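Local coordinates for protein saframycin Mx1 synthetase B (Legionella pneumophila subsp. pneumophila, PDB 3KXW) that belongs to the ANL clan of AMP-binding enzymes and holds 5'-O-[(S)-(dodecanoyloxy)(hydroxy)phosphoryl]adenosine in its ligand pocket, at residues A[327-332]-A[438-442]; A[195-199]-A[332-336]; A[167-173]-A[184-189]. One frame throughout, in Å; residues are numbered along the deposited sequence.

Interaction 1: residues A[327-332]-A[438-442]. With 1ZZ (5'-O-[(S)-(dodecanoyloxy)(hydroxy)phosphoryl]adenosine), chain B.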
loop_
_atom_site.group_PDB
_atom_site.type_symbol
_atom_site.label_atom_id
_atom_site.label_comp_id
_atom_site.label_asym_id
_atom_site.label_seq_id
_atom_site.Cartn_x
_atom_site.Cartn_y
_atom_site.Cartn_z
ATOM N N TYR A 327 -2.795 7.773 9.066
ATOM C CA TYR A 327 -2.987 6.383 9.478
ATOM C C TYR A 327 -4.295 5.862 8.887
ATOM O O TYR A 327 -5.243 6.610 8.720
ATOM C CB TYR A 327 -3.040 6.299 11.006
ATOM C CG TYR A 327 -3.652 5.007 11.539
ATOM C CD1 TYR A 327 -2.898 3.848 11.642
ATOM C CD2 TYR A 327 -4.984 4.957 11.935
ATOM C CE1 TYR A 327 -3.449 2.661 12.137
ATOM C CE2 TYR A 327 -5.530 3.772 12.422
ATOM C CZ TYR A 327 -4.763 2.648 12.532
ATOM O OH TYR A 327 -5.335 1.489 13.019
ATOM N N GLY A 328 -4.317 4.588 8.545
ATOM C CA GLY A 328 -5.548 3.957 8.093
ATOM C C GLY A 328 -5.328 2.488 7.792
ATOM O O GLY A 328 -4.225 1.963 7.979
ATOM N N LEU A 329 -6.389 1.830 7.345
ATOM C CA LEU A 329 -6.336 0.414 6.981
ATOM C C LEU A 329 -7.507 0.055 6.085
ATOM O O LEU A 329 -8.510 0.763 6.051
ATOM C CB LEU A 329 -6.280 -0.524 8.183
ATOM C CG LEU A 329 -6.987 -0.392 9.541
ATOM C CD1 LEU A 329 -7.986 0.764 9.724
ATOM C CD2 LEU A 329 -7.485 -1.736 10.103
ATOM N N ALA A 330 -7.373 -1.059 5.379
ATOM C CA ALA A 330 -8.360 -1.436 4.367
ATOM C C ALA A 330 -9.734 -1.646 4.993
ATOM O O ALA A 330 -10.745 -1.368 4.370
ATOM C CB ALA A 330 -7.919 -2.683 3.659
ATOM N N GLU A 331 -9.746 -2.151 6.227
ATOM C CA GLU A 331 -10.997 -2.447 6.947
ATOM C C GLU A 331 -11.812 -1.183 7.215
ATOM O O GLU A 331 -13.018 -1.244 7.473
ATOM C CB GLU A 331 -10.714 -3.203 8.258
ATOM C CG GLU A 331 -10.328 -4.663 8.048
ATOM C CD GLU A 331 -8.834 -4.857 7.838
ATOM O OE1 GLU A 331 -8.145 -3.864 7.482
ATOM O OE2 GLU A 331 -8.341 -6.001 8.039
ATOM N N ALA A 332 -11.142 -0.030 7.165
ATOM C CA ALA A 332 -11.830 1.249 7.302
ATOM C C ALA A 332 -11.819 2.015 5.978
ATOM O O ALA A 332 -11.891 3.249 5.951
ATOM C CB ALA A 332 -11.214 2.076 8.410
ATOM N N LEU A 438 -14.674 -1.231 14.600
ATOM C CA LEU A 438 -13.608 -1.986 13.979
ATOM C C LEU A 438 -12.422 -2.096 14.923
ATOM O O LEU A 438 -11.876 -1.084 15.390
ATOM C CB LEU A 438 -13.176 -1.309 12.681
ATOM C CG LEU A 438 -11.831 -1.699 12.078
ATOM C CD1 LEU A 438 -11.851 -3.161 11.606
ATOM C CD2 LEU A 438 -11.556 -0.728 10.932
ATOM N N ARG A 439 -12.019 -3.321 15.207
ATOM C CA ARG A 439 -10.811 -3.571 15.983
ATOM C C ARG A 439 -9.599 -3.698 15.040
ATOM O O ARG A 439 -9.511 -4.647 14.274
ATOM C CB ARG A 439 -10.993 -4.835 16.834
ATOM C CG ARG A 439 -12.106 -4.707 17.910
ATOM C CD ARG A 439 -12.101 -5.882 18.922
ATOM N NE ARG A 439 -10.911 -5.909 19.779
ATOM C CZ ARG A 439 -10.755 -6.728 20.821
ATOM N NH1 ARG A 439 -11.714 -7.594 21.147
ATOM N NH2 ARG A 439 -9.648 -6.690 21.542
ATOM N N THR A 440 -8.667 -2.744 15.089
ATOM C CA THR A 440 -7.628 -2.696 14.060
ATOM C C THR A 440 -6.475 -3.670 14.257
ATOM O O THR A 440 -5.728 -3.960 13.316
ATOM C CB THR A 440 -7.049 -1.284 13.938
ATOM O OG1 THR A 440 -6.382 -0.932 15.164
ATOM C CG2 THR A 440 -8.185 -0.289 13.685
ATOM N N GLY A 441 -6.287 -4.129 15.485
ATOM C CA GLY A 441 -5.084 -4.881 15.806
ATOM C C GLY A 441 -3.878 -4.000 16.070
ATOM O O GLY A 441 -2.808 -4.496 16.408
ATOM N N ASP A 442 -4.057 -2.692 15.916
ATOM C CA ASP A 442 -2.998 -1.706 16.137
ATOM C C ASP A 442 -3.030 -1.135 17.553
ATOM O O ASP A 442 -4.105 -0.931 18.111
ATOM C CB ASP A 442 -3.145 -0.562 15.134
ATOM C CG ASP A 442 -2.929 -1.007 13.717
ATOM O OD1 ASP A 442 -1.971 -1.769 13.482
ATOM O OD2 ASP A 442 -3.711 -0.601 12.830
HETATM P P 1ZZ B . -3.492 -1.892 4.891
HETATM C C1 1ZZ B . -4.499 11.059 -1.839
HETATM N N1 1ZZ B . -0.226 1.384 9.354
HETATM O O1 1ZZ B . -1.806 0.896 4.919
HETATM C C2 1ZZ B . -3.752 10.094 -0.909
HETATM N N2 1ZZ B . -0.614 3.496 8.733
HETATM O O2 1ZZ B . -3.707 -0.343 4.323
HETATM C C3 1ZZ B . -4.509 9.856 0.404
HETATM N N3 1ZZ B . 1.410 1.895 11.338
HETATM O O3 1ZZ B . -4.789 -2.481 5.149
HETATM C C4 1ZZ B . -3.995 8.591 1.108
HETATM N N4 1ZZ B . 1.787 4.263 11.579
HETATM O O4 1ZZ B . -2.696 -2.728 3.763
HETATM C C5 1ZZ B . -4.376 8.539 2.597
HETATM N N5 1ZZ B . 0.747 5.921 10.303
HETATM O O5 1ZZ B . -2.550 -1.905 6.267
HETATM C C6 1ZZ B . -3.707 7.307 3.222
HETATM O O6 1ZZ B . -0.773 -0.706 8.133
HETATM C C7 1ZZ B . -3.743 7.022 4.744
HETATM O O7 1ZZ B . -0.850 -1.456 10.944
HETATM C C8 1ZZ B . -2.930 5.843 5.314
HETATM O O8 1ZZ B . -3.251 -1.573 10.346
HETATM C C9 1ZZ B . -3.736 4.546 5.140
HETATM C C10 1ZZ B . -2.869 3.273 4.983
HETATM C C11 1ZZ B . -3.798 2.107 4.542
HETATM C C12 1ZZ B . -3.188 0.780 5.033
HETATM C C13 1ZZ B . -2.882 -1.110 7.385
HETATM C C14 1ZZ B . -1.920 -1.273 8.386
HETATM C C15 1ZZ B . -2.383 -0.724 9.784
HETATM C C16 1ZZ B . -1.265 -0.541 10.462
HETATM C C17 1ZZ B . -0.416 0.005 9.420
HETATM C C18 1ZZ B . -0.916 2.286 8.447
HETATM C C19 1ZZ B . 0.362 3.442 9.862
HETATM C C20 1ZZ B . 0.536 2.211 10.242
HETATM C C21 1ZZ B . 2.046 2.860 11.957
HETATM C C22 1ZZ B . 1.034 4.551 10.646
HETATM O O HOH W 1 -8.897 -5.824 11.307
#
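Leu329 faces Thr440 with 7.8 Å between their CA atoms, and Glu331 faces Leu438 with 7.5 Å between theirs, a spacing too wide for direct strand pairing, so side chains carry this contact. At its polar end the hydroxyl of Tyr327 donates to the carboxylate of Asp442, OH to OD2 2.7 Å, using the anti lone pair of OD2, the one turned away from OD1. OD2 lies in the ring plane at the phenol edge, while the carboxylate itself is turned 77° from that ring. Tyr327 reaches this position because its chi1 of 162° sets CG opposite the backbone N. The two carboxylate oxygens share the ribose of the bound 5'-O-[(S)-(dodecanoyloxy)(hydroxy)phosphoryl]adenosine: its O8 donates to Asp442 OD2 at 2.7 Å and its O7 to Asp442 OD1 at 2.8 Å. Arg456 adds a salt bridge to OD1. Thr440 OG1, which also pairs with Ile402 O, accepts from Asp442 N and closes an ST turn, fixing the backbone that presents the aspartate.

Away from the ribose the contact turns apolar. Leu329 CD1 and Leu438 CD2 meet tip to tip at 4.1 Å, whereas the CD2 branch of Leu329 runs across Thr440 at about a right angle. Leu438 CD1 presses on Glu331 CB at 3.5 Å, and its CD2 packs on the methyl of Ala332. The backbone between these side chains also serves the ligand, since Ala330 N donates to phosphate oxygen O3 at 3.0 Å. Two hydroxyls therefore converge on OD2, one from the tyrosine and one from the ribose, while OD1 has the ribose and an arginine. A carboxylate with two partners on each oxygen should be held in one rotation, and the ribose with it.

Interaction 2: residues A[195-199]-A[332-336]. With 1ZZ (5'-O-[(S)-(dodecanoyloxy)(hydroxy)phosphoryl]adenosine), chain B.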
loop_
_atom_site.group_PDB
_atom_site.type_symbol
_atom_site.label_atom_id
_atom_site.label_comp_id
_atom_site.label_asym_id
_atom_site.label_seq_id
_atom_site.Cartn_x
_atom_site.Cartn_y
_atom_site.Cartn_z
ATOM N N ASN A 195 -15.292 7.609 2.224
ATOM C CA ASN A 195 -13.857 7.812 2.409
ATOM C C ASN A 195 -13.240 8.754 1.389
ATOM O O ASN A 195 -12.388 9.567 1.738
ATOM C CB ASN A 195 -13.078 6.500 2.491
ATOM C CG ASN A 195 -11.824 6.646 3.357
ATOM O OD1 ASN A 195 -10.698 6.612 2.872
ATOM N ND2 ASN A 195 -12.037 6.854 4.651
ATOM N N LEU A 196 -13.668 8.647 0.131
ATOM C CA LEU A 196 -13.221 9.580 -0.896
ATOM C C LEU A 196 -13.500 11.012 -0.484
ATOM O O LEU A 196 -12.711 11.889 -0.745
ATOM C CB LEU A 196 -13.877 9.310 -2.266
ATOM C CG LEU A 196 -13.632 7.933 -2.893
ATOM C CD1 LEU A 196 -14.222 7.829 -4.279
ATOM C CD2 LEU A 196 -12.147 7.484 -2.863
ATOM N N ASN A 197 -14.646 11.248 0.131
ATOM C CA ASN A 197 -14.965 12.594 0.600
ATOM C C ASN A 197 -14.062 13.009 1.760
ATOM O O ASN A 197 -13.614 14.160 1.845
ATOM C CB ASN A 197 -16.424 12.678 1.054
ATOM C CG ASN A 197 -16.756 14.033 1.675
ATOM O OD1 ASN A 197 -16.652 15.068 1.015
ATOM N ND2 ASN A 197 -17.151 14.027 2.944
ATOM N N LYS A 198 -13.805 12.075 2.660
ATOM C CA LYS A 198 -12.928 12.362 3.780
ATOM C C LYS A 198 -11.510 12.689 3.292
ATOM O O LYS A 198 -10.874 13.611 3.799
ATOM C CB LYS A 198 -12.902 11.197 4.762
ATOM C CG LYS A 198 -14.124 11.146 5.659
ATOM C CD LYS A 198 -14.169 9.812 6.400
ATOM C CE LYS A 198 -15.121 9.862 7.591
ATOM N NZ LYS A 198 -16.535 10.144 7.238
ATOM N N ILE A 199 -11.035 11.947 2.299
ATOM C CA ILE A 199 -9.712 12.189 1.715
ATOM C C ILE A 199 -9.645 13.539 0.990
ATOM O O ILE A 199 -8.731 14.348 1.226
ATOM C CB ILE A 199 -9.317 11.049 0.734
ATOM C CG1 ILE A 199 -9.267 9.704 1.479
ATOM C CG2 ILE A 199 -7.989 11.351 0.028
ATOM C CD1 ILE A 199 -9.125 8.481 0.561
ATOM N N ALA A 332 -11.142 -0.030 7.165
ATOM C CA ALA A 332 -11.830 1.249 7.302
ATOM C C ALA A 332 -11.819 2.015 5.978
ATOM O O ALA A 332 -11.891 3.249 5.951
ATOM C CB ALA A 332 -11.214 2.076 8.410
ATOM N N THR A 333 -11.774 1.251 4.887
ATOM C CA THR A 333 -11.667 1.752 3.531
ATOM C C THR A 333 -10.283 2.315 3.277
ATOM O O THR A 333 -9.518 1.743 2.515
ATOM C CB THR A 333 -12.804 2.754 3.163
ATOM O OG1 THR A 333 -14.065 2.094 3.319
ATOM C CG2 THR A 333 -12.684 3.169 1.752
ATOM N N LEU A 334 -9.937 3.418 3.938
ATOM C CA LEU A 334 -8.552 3.868 3.863
ATOM C C LEU A 334 -8.222 4.814 4.992
ATOM O O LEU A 334 -7.654 4.398 5.991
ATOM C CB LEU A 334 -8.239 4.526 2.520
ATOM C CG LEU A 334 -6.753 4.881 2.319
ATOM C CD1 LEU A 334 -5.906 3.620 2.195
ATOM C CD2 LEU A 334 -6.617 5.759 1.080
ATOM N N LEU A 335 -8.578 6.081 4.840
ATOM C CA LEU A 335 -8.030 7.125 5.725
ATOM C C LEU A 335 -8.773 7.221 7.049
ATOM O O LEU A 335 -9.986 7.418 7.046
ATOM C CB LEU A 335 -8.070 8.479 5.001
ATOM C CG LEU A 335 -7.620 9.711 5.774
ATOM C CD1 LEU A 335 -6.108 9.629 6.146
ATOM C CD2 LEU A 335 -7.942 10.973 4.962
ATOM N N VAL A 336 -8.035 7.132 8.164
ATOM C CA VAL A 336 -8.605 7.174 9.524
ATOM C C VAL A 336 -8.155 8.416 10.286
ATOM O O VAL A 336 -8.984 9.099 10.887
ATOM C CB VAL A 336 -8.246 5.896 10.333
ATOM C CG1 VAL A 336 -8.702 5.987 11.816
ATOM C CG2 VAL A 336 -8.886 4.689 9.666
HETATM P P 1ZZ B . -3.492 -1.892 4.891
HETATM C C1 1ZZ B . -4.499 11.059 -1.839
HETATM N N1 1ZZ B . -0.226 1.384 9.354
HETATM O O1 1ZZ B . -1.806 0.896 4.919
HETATM C C2 1ZZ B . -3.752 10.094 -0.909
HETATM N N2 1ZZ B . -0.614 3.496 8.733
HETATM O O2 1ZZ B . -3.707 -0.343 4.323
HETATM C C3 1ZZ B . -4.509 9.856 0.404
HETATM N N3 1ZZ B . 1.410 1.895 11.338
HETATM O O3 1ZZ B . -4.789 -2.481 5.149
HETATM C C4 1ZZ B . -3.995 8.591 1.108
HETATM N N4 1ZZ B . 1.787 4.263 11.579
HETATM O O4 1ZZ B . -2.696 -2.728 3.763
HETATM C C5 1ZZ B . -4.376 8.539 2.597
HETATM N N5 1ZZ B . 0.747 5.921 10.303
HETATM O O5 1ZZ B . -2.550 -1.905 6.267
HETATM C C6 1ZZ B . -3.707 7.307 3.222
HETATM O O6 1ZZ B . -0.773 -0.706 8.133
HETATM C C7 1ZZ B . -3.743 7.022 4.744
HETATM O O7 1ZZ B . -0.850 -1.456 10.944
HETATM C C8 1ZZ B . -2.930 5.843 5.314
HETATM O O8 1ZZ B . -3.251 -1.573 10.346
HETATM C C9 1ZZ B . -3.736 4.546 5.140
HETATM C C10 1ZZ B . -2.869 3.273 4.983
HETATM C C11 1ZZ B . -3.798 2.107 4.542
HETATM C C12 1ZZ B . -3.188 0.780 5.033
HETATM C C13 1ZZ B . -2.882 -1.110 7.385
HETATM C C14 1ZZ B . -1.920 -1.273 8.386
HETATM C C15 1ZZ B . -2.383 -0.724 9.784
HETATM C C16 1ZZ B . -1.265 -0.541 10.462
HETATM C C17 1ZZ B . -0.416 0.005 9.420
HETATM C C18 1ZZ B . -0.916 2.286 8.447
HETATM C C19 1ZZ B . 0.362 3.442 9.862
HETATM C C20 1ZZ B . 0.536 2.211 10.242
HETATM C C21 1ZZ B . 2.046 2.860 11.957
HETATM C C22 1ZZ B . 1.034 4.551 10.646
#
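The carbonyl oxygen of Leu335 is gripped by two side-chain amides, Asn195 ND2 at 3.2 Å and, from outside the contact, Gln381. The same asparagine also accepts from the backbone of that residue, Leu335 N to Asn195 OD1 2.9 Å, with an N-H...O angle of 170°. One carboxamide thus spans both the N-H and the C=O of a single strand residue, much as a neighbouring strand would, and Leu335 O sits only 3° out of the amide plane. Turned to a chi1 of -151°, Asn195 swings its CG off the helix 189-202 and toward the start of strand 335-338. Its ND2 has a further partner in Ser408 OG, so the amide's rotation is fixed from both ends.

Nearer the helix backbone, Asn195 CB rests on the methyl of Thr333, with CG2 at 3.4 Å; the hydroxyl of Thr333 bonds instead to Ser408 O. One helical turn farther on, the CG1-CD1 arm of Ile199 meets both leucines. CD1 touches Leu334 CD2 at 3.7 Å, the two side chains crossing at about a right angle, and CG1 lies against Leu335 CB at 3.9 Å.

The far sides of these aliphatic groups line the acyl tail of 5'-O-[(S)-(dodecanoyloxy)(hydroxy)phosphoryl]adenosine. Leu334 CD1 approaches tail carbon C11 at 3.5 Å, Leu335 CD1 approaches C7 at 3.8 Å, and Ile199 CG2 reaches C3 at 3.8 Å, so the three side chains touch the tail along much of its length, with overlapping reach. Helix and strand are consequently joined by polar bonds on one side and by hydrocarbon on the other: the asparagine satisfies the buried N-H and C=O of Leu335, and the leucines and isoleucine form an apolar wall, consistent with holding the dodecanoyl chain.

Interaction 3: residues A[167-173]-A[184-189]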
loop_
_atom_site.group_PDB
_atom_site.type_symbol
_atom_site.label_atom_id
_atom_site.label_comp_id
_atom_site.label_asym_id
_atom_site.label_seq_id
_atom_site.Cartn_x
_atom_site.Cartn_y
_atom_site.Cartn_z
ATOM N N ASN A 167 -25.453 0.240 0.118
ATOM C CA ASN A 167 -24.822 -0.820 0.886
ATOM C C ASN A 167 -24.290 -1.976 0.057
ATOM O O ASN A 167 -23.628 -2.853 0.589
ATOM C CB ASN A 167 -25.766 -1.330 1.967
ATOM C CG ASN A 167 -25.800 -0.421 3.160
ATOM O OD1 ASN A 167 -24.796 0.230 3.492
ATOM N ND2 ASN A 167 -26.946 -0.367 3.824
ATOM N N ASP A 168 -24.564 -1.967 -1.243
ATOM C CA ASP A 168 -24.026 -2.985 -2.133
ATOM C C ASP A 168 -22.494 -2.960 -2.107
ATOM O O ASP A 168 -21.894 -1.900 -2.094
ATOM C CB ASP A 168 -24.452 -2.729 -3.579
ATOM C CG ASP A 168 -25.934 -3.024 -3.842
ATOM O OD1 ASP A 168 -26.602 -3.627 -2.990
ATOM O OD2 ASP A 168 -26.411 -2.636 -4.929
ATOM N N ILE A 169 -21.871 -4.123 -2.151
ATOM C CA ILE A 169 -20.413 -4.184 -2.217
ATOM C C ILE A 169 -19.914 -3.753 -3.596
ATOM O O ILE A 169 -20.440 -4.211 -4.614
ATOM C CB ILE A 169 -19.931 -5.622 -1.893
ATOM C CG1 ILE A 169 -20.483 -6.065 -0.536
ATOM C CG2 ILE A 169 -18.416 -5.726 -1.972
ATOM C CD1 ILE A 169 -20.334 -5.039 0.590
ATOM N N ALA A 170 -18.920 -2.860 -3.622
ATOM C CA ALA A 170 -18.319 -2.366 -4.848
ATOM C C ALA A 170 -17.073 -3.163 -5.243
ATOM O O ALA A 170 -16.886 -3.497 -6.418
ATOM C CB ALA A 170 -17.961 -0.876 -4.688
ATOM N N PHE A 171 -16.226 -3.490 -4.267
ATOM C CA PHE A 171 -15.020 -4.250 -4.577
ATOM C C PHE A 171 -14.447 -4.935 -3.366
ATOM O O PHE A 171 -14.774 -4.591 -2.248
ATOM C CB PHE A 171 -13.945 -3.361 -5.225
ATOM C CG PHE A 171 -13.401 -2.281 -4.333
ATOM C CD1 PHE A 171 -12.147 -2.404 -3.731
ATOM C CD2 PHE A 171 -14.110 -1.104 -4.147
ATOM C CE1 PHE A 171 -11.622 -1.362 -2.919
ATOM C CE2 PHE A 171 -13.587 -0.075 -3.344
ATOM C CZ PHE A 171 -12.351 -0.216 -2.740
ATOM N N LEU A 172 -13.613 -5.937 -3.599
ATOM C CA LEU A 172 -12.891 -6.558 -2.512
ATOM C C LEU A 172 -11.468 -6.045 -2.504
ATOM O O LEU A 172 -10.800 -6.102 -3.523
ATOM C CB LEU A 172 -12.865 -8.066 -2.687
ATOM C CG LEU A 172 -14.210 -8.778 -2.698
ATOM C CD1 LEU A 172 -14.013 -10.308 -2.722
ATOM C CD2 LEU A 172 -15.070 -8.359 -1.513
ATOM N N GLN A 173 -10.997 -5.540 -1.375
ATOM C CA GLN A 173 -9.578 -5.256 -1.296
ATOM C C GLN A 173 -8.879 -6.231 -0.357
ATOM O O GLN A 173 -9.168 -6.288 0.841
ATOM C CB GLN A 173 -9.272 -3.786 -0.962
ATOM C CG GLN A 173 -9.918 -3.170 0.255
ATOM C CD GLN A 173 -9.427 -1.700 0.505
ATOM O OE1 GLN A 173 -8.469 -1.248 -0.128
ATOM N NE2 GLN A 173 -10.097 -0.967 1.405
ATOM N N GLY A 184 -10.348 -10.568 2.115
ATOM C CA GLY A 184 -10.910 -9.660 1.132
ATOM C C GLY A 184 -11.923 -8.737 1.781
ATOM O O GLY A 184 -13.058 -9.134 2.091
ATOM N N VAL A 185 -11.499 -7.507 2.026
ATOM C CA VAL A 185 -12.347 -6.533 2.695
ATOM C C VAL A 185 -13.466 -6.080 1.753
ATOM O O VAL A 185 -13.211 -5.678 0.614
ATOM C CB VAL A 185 -11.523 -5.317 3.155
ATOM C CG1 VAL A 185 -12.444 -4.242 3.741
ATOM C CG2 VAL A 185 -10.429 -5.775 4.149
HETATM N N MSE A 186 -14.705 -6.175 2.226
HETATM C CA MSE A 186 -15.863 -5.851 1.404
HETATM C C MSE A 186 -16.175 -4.362 1.508
HETATM O O MSE A 186 -16.763 -3.925 2.487
HETATM C CB MSE A 186 -17.057 -6.677 1.892
HETATM C CG MSE A 186 -16.712 -8.162 1.940
HETATM SE SE MSE A 186 -17.986 -9.196 3.052
HETATM C CE MSE A 186 -19.617 -8.855 2.110
ATOM N N VAL A 187 -15.760 -3.598 0.500
ATOM C CA VAL A 187 -15.984 -2.144 0.507
ATOM C C VAL A 187 -17.254 -1.808 -0.255
ATOM O O VAL A 187 -17.356 -2.070 -1.457
ATOM C CB VAL A 187 -14.785 -1.404 -0.125
ATOM C CG1 VAL A 187 -14.964 0.123 -0.032
ATOM C CG2 VAL A 187 -13.526 -1.836 0.585
ATOM N N SER A 188 -18.243 -1.261 0.449
ATOM C CA SER A 188 -19.518 -0.937 -0.196
ATOM C C SER A 188 -19.399 0.358 -0.987
ATOM O O SER A 188 -18.434 1.093 -0.832
ATOM C CB SER A 188 -20.645 -0.813 0.851
ATOM O OG SER A 188 -20.482 0.366 1.617
ATOM N N HIS A 189 -20.379 0.624 -1.850
ATOM C CA HIS A 189 -20.410 1.883 -2.566
ATOM C C HIS A 189 -20.462 3.083 -1.618
ATOM O O HIS A 189 -19.842 4.116 -1.885
ATOM C CB HIS A 189 -21.577 1.897 -3.565
ATOM C CG HIS A 189 -21.283 1.133 -4.816
ATOM N ND1 HIS A 189 -20.496 1.649 -5.820
ATOM C CD2 HIS A 189 -21.647 -0.110 -5.219
ATOM C CE1 HIS A 189 -20.380 0.758 -6.790
ATOM N NE2 HIS A 189 -21.071 -0.318 -6.454
HETATM O O HOH W 2 -22.153 0.465 3.519
#
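Phe171 and Val187 lie side by side on one face of an antiparallel beta hairpin, strands 169-173 and 184-188, whose joining loop has the serine-, threonine- and glycine-rich character of the P-loop-like motif of AMP-binding enzymes. Val187 CB stands over one face of the phenyl ring, 3.9 Å from its centroid and 21° off the normal, a CH-pi contact displaced toward the rim. The ring is folded back over its partner strand by a chi1 of 65°, which tucks CG between the backbone N and the carbonyl carbon; an edge-to-face contact with Phe82 and side chains of helix 220-233 complete its surroundings. Gln173 and Val185 extend the same face, pointing alike.

The other face carries Leu172 beside selenomethionine Met186, with Leu172 CD2 and Met186 CG 3.8 Å apart. Ile169 comes in at a slant, placing CD1 3.9 Å from Met186 CB.

A classic beta bulge interrupts the register: Ala170 and Phe171 both oppose Val187, whose O accepts from Ala170 N at 2.8 Å and weakly from Phe171 N at 3.3 Å. The extra residue turns the Ala170 methyl toward His189, the first residue of helix 189-202. That methyl sits centrally over the imidazole, CB 3.5 Å from the ring centroid and 8° off the normal, while His189 N donates to Asp168 O.

At the opposite end of the hairpin, Gln173 is extended beyond CG and gives its amide to Thr333 O, while its NE2 also passes 3.6 Å from the Val187 CG2 methyl.

How the interactions relate
All three contacts are largely buried, but only interaction 3 has an exposed end, around Asn167. One segment of each of interactions 1 and 2 lies on neighbouring strands of one sheet, 323-328 and 335-338; the two contacts share Ala332 and are joined by a probable Tyr327 O to Val336 N bond. They serve adjoining parts of one ligand: interaction 1 meets ribose and phosphate with polar groups, interaction 2 lines the acyl tail with aliphatic ones. Interaction 3 is instead antiparallel strand pairing broken by a bulge, rich in backbone bonds, and leads directly into the helix used by interaction 2. Gln173 links it to both others, bonding probably to Thr333 O and packing near Ala330 O.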